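Local coordinates for YjbQ family protein (Sulfolobus solfataricus, PDB 1VPH), which is of unknown function but adopts the YjbQ-like fold of the UPF0047 family, can bind a potassium ion and may assemble as a trimer, at the interface of chains A and B. Sequence-based numbering; all coordinates share one arbitrary frame. Chains: chain A/B, hypothetical protein SSO2532.

The interface of chains A and B. Residues chain A 105-106, 108, 110; chain B 63, 106-107, 110-112.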
loop_
_atom_site.group_PDB
_atom_site.type_symbol
_atom_site.label_atom_id
_atom_site.label_comp_id
_atom_site.label_asym_id
_atom_site.label_seq_id
_atom_site.Cartn_x
_atom_site.Cartn_y
_atom_site.Cartn_z
ATOM N N THR A 105 -10.541 0.159 2.797
ATOM C CA THR A 105 -9.557 0.442 3.868
ATOM C C THR A 105 -8.386 -0.548 3.815
ATOM O O THR A 105 -7.187 -0.139 3.864
ATOM C CB THR A 105 -10.240 0.474 5.252
ATOM O OG1 THR A 105 -11.247 1.505 5.257
ATOM C CG2 THR A 105 -9.272 0.803 6.344
ATOM N N PHE A 106 -8.691 -1.849 3.753
ATOM C CA PHE A 106 -7.675 -2.886 3.670
ATOM C C PHE A 106 -6.900 -2.919 2.365
ATOM O O PHE A 106 -5.664 -3.048 2.395
ATOM C CB PHE A 106 -8.277 -4.251 3.970
ATOM C CG PHE A 106 -8.255 -4.591 5.429
ATOM C CD1 PHE A 106 -9.196 -4.094 6.282
ATOM C CD2 PHE A 106 -7.288 -5.454 5.931
ATOM C CE1 PHE A 106 -9.185 -4.432 7.619
ATOM C CE2 PHE A 106 -7.278 -5.764 7.258
ATOM C CZ PHE A 106 -8.243 -5.245 8.088
ATOM N N GLY A 108 -6.601 -0.519 -0.073
ATOM C CA GLY A 108 -5.970 0.765 -0.316
ATOM C C GLY A 108 -6.452 1.428 -1.600
ATOM O O GLY A 108 -6.811 0.774 -2.587
ATOM N N GLU A 110 -4.533 3.306 -3.514
ATOM C CA GLU A 110 -3.495 3.576 -4.521
ATOM C C GLU A 110 -2.520 2.464 -4.666
ATOM O O GLU A 110 -2.304 1.713 -3.746
ATOM C CB GLU A 110 -2.739 4.861 -4.204
ATOM C CG GLU A 110 -1.594 4.726 -3.193
ATOM C CD GLU A 110 -2.005 4.869 -1.757
ATOM O OE1 GLU A 110 -3.077 5.468 -1.489
ATOM O OE2 GLU A 110 -1.218 4.418 -0.892
ATOM N N VAL B 63 -4.048 4.437 7.217
ATOM C CA VAL B 63 -5.150 4.122 6.295
ATOM C C VAL B 63 -5.929 5.397 5.917
ATOM O O VAL B 63 -5.806 6.440 6.543
ATOM C CB VAL B 63 -6.091 3.043 6.852
ATOM C CG1 VAL B 63 -5.303 1.753 7.203
ATOM C CG2 VAL B 63 -6.937 3.514 8.064
ATOM N N PHE B 106 -0.450 -6.182 7.202
ATOM C CA PHE B 106 -1.453 -6.156 6.173
ATOM C C PHE B 106 -1.863 -4.722 5.724
ATOM O O PHE B 106 -2.013 -4.467 4.542
ATOM C CB PHE B 106 -2.695 -6.896 6.613
ATOM C CG PHE B 106 -2.664 -8.357 6.247
ATOM C CD1 PHE B 106 -1.902 -9.234 6.977
ATOM C CD2 PHE B 106 -3.364 -8.831 5.116
ATOM C CE1 PHE B 106 -1.847 -10.626 6.638
ATOM C CE2 PHE B 106 -3.315 -10.166 4.753
ATOM C CZ PHE B 106 -2.564 -11.080 5.514
ATOM N N LEU B 107 -2.053 -3.813 6.658
ATOM C CA LEU B 107 -2.588 -2.497 6.296
ATOM C C LEU B 107 -1.553 -1.631 5.648
ATOM O O LEU B 107 -1.868 -0.778 4.807
ATOM C CB LEU B 107 -3.120 -1.794 7.499
ATOM C CG LEU B 107 -4.391 -2.443 8.085
ATOM C CD1 LEU B 107 -4.761 -1.839 9.345
ATOM C CD2 LEU B 107 -5.494 -2.369 7.085
ATOM N N GLU B 110 2.330 3.105 5.196
ATOM C CA GLU B 110 2.326 4.312 4.380
ATOM C C GLU B 110 1.140 4.378 3.437
ATOM O O GLU B 110 0.619 3.332 2.991
ATOM C CB GLU B 110 3.634 4.472 3.590
ATOM C CG GLU B 110 3.601 3.938 2.171
ATOM C CD GLU B 110 3.871 2.448 2.065
ATOM O OE1 GLU B 110 4.071 1.777 3.111
ATOM O OE2 GLU B 110 3.866 1.953 0.913
ATOM N N ARG B 111 0.710 5.614 3.176
ATOM C CA ARG B 111 -0.178 5.897 2.044
ATOM C C ARG B 111 0.412 7.018 1.253
ATOM O O ARG B 111 1.126 7.868 1.794
ATOM C CB ARG B 111 -1.589 6.282 2.481
ATOM C CG ARG B 111 -2.399 5.161 3.141
ATOM C CD ARG B 111 -2.700 4.084 2.100
ATOM N NE ARG B 111 -3.538 3.036 2.623
ATOM C CZ ARG B 111 -3.078 1.998 3.308
ATOM N NH1 ARG B 111 -1.792 1.920 3.600
ATOM N NH2 ARG B 111 -3.913 1.038 3.734
ATOM N N VAL B 112 0.127 7.033 -0.041
ATOM C CA VAL B 112 0.693 8.044 -0.948
ATOM C C VAL B 112 -0.534 8.687 -1.629
ATOM O O VAL B 112 -1.385 7.966 -2.141
ATOM C CB VAL B 112 1.716 7.466 -1.984
ATOM C CG1 VAL B 112 2.227 8.525 -2.973
ATOM C CG2 VAL B 112 2.900 6.802 -1.288
HETATM O O HOH W 1 -6.549 2.567 3.434
HETATM O O HOH W 2 -4.615 -5.806 3.226
#
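A direct hydrogen bond joins the two 110-116 strands; other polar links run to helix 98-107. A:Glu110 CG takes the crowded position between backbone N and carbonyl carbon (chi1 83°), and a bend at chi2 turns the carboxylate toward B:Val112, whose amide N donates to OE2 at 3.1 Å. The bond is fairly straight, 158° at the hydrogen, but the N-H arrives from above the carboxylate plane, 74° out of it. A:Glu110 OE1 comes to 3.1 Å from B:Val112 O, repulsive unless the carboxylate carries an unseen proton. Without a salt bridge, A:Glu110 OE2 lies 4.4 Å from B:Arg111 NE, though the opposite charges may attract.

From within its own chain, B:Arg111 NH1 and NH2 grip B:Leu107 O end-on, at 3.0 and 2.9 Å, and NH1 also donates to B:Glu110 O, fixing the guanidinium's rotation. Its NE and NH2 meet water 1, which lies 2.8 Å from A:Thr105 O; the direct NH2 bond there is weak. An alanine here would remove the guanidinium and its link through water 1 to A:Thr105, and would probably loosen the end of helix 98-107 in chain B. Water 2 joins the carbonyls of A:Phe106 and B:Phe106.

Apolar packing flanks this strip: B:Leu107 CD2 sits over the centre of the A:Phe106 ring, 3.8 Å from its centroid (CH-pi). A:Thr105 CG2 reaches B:Val63 CB at 3.9 Å. These contacts join helix ends and strands of neighbouring copies, plausibly supporting the trimer of the deposited assembly.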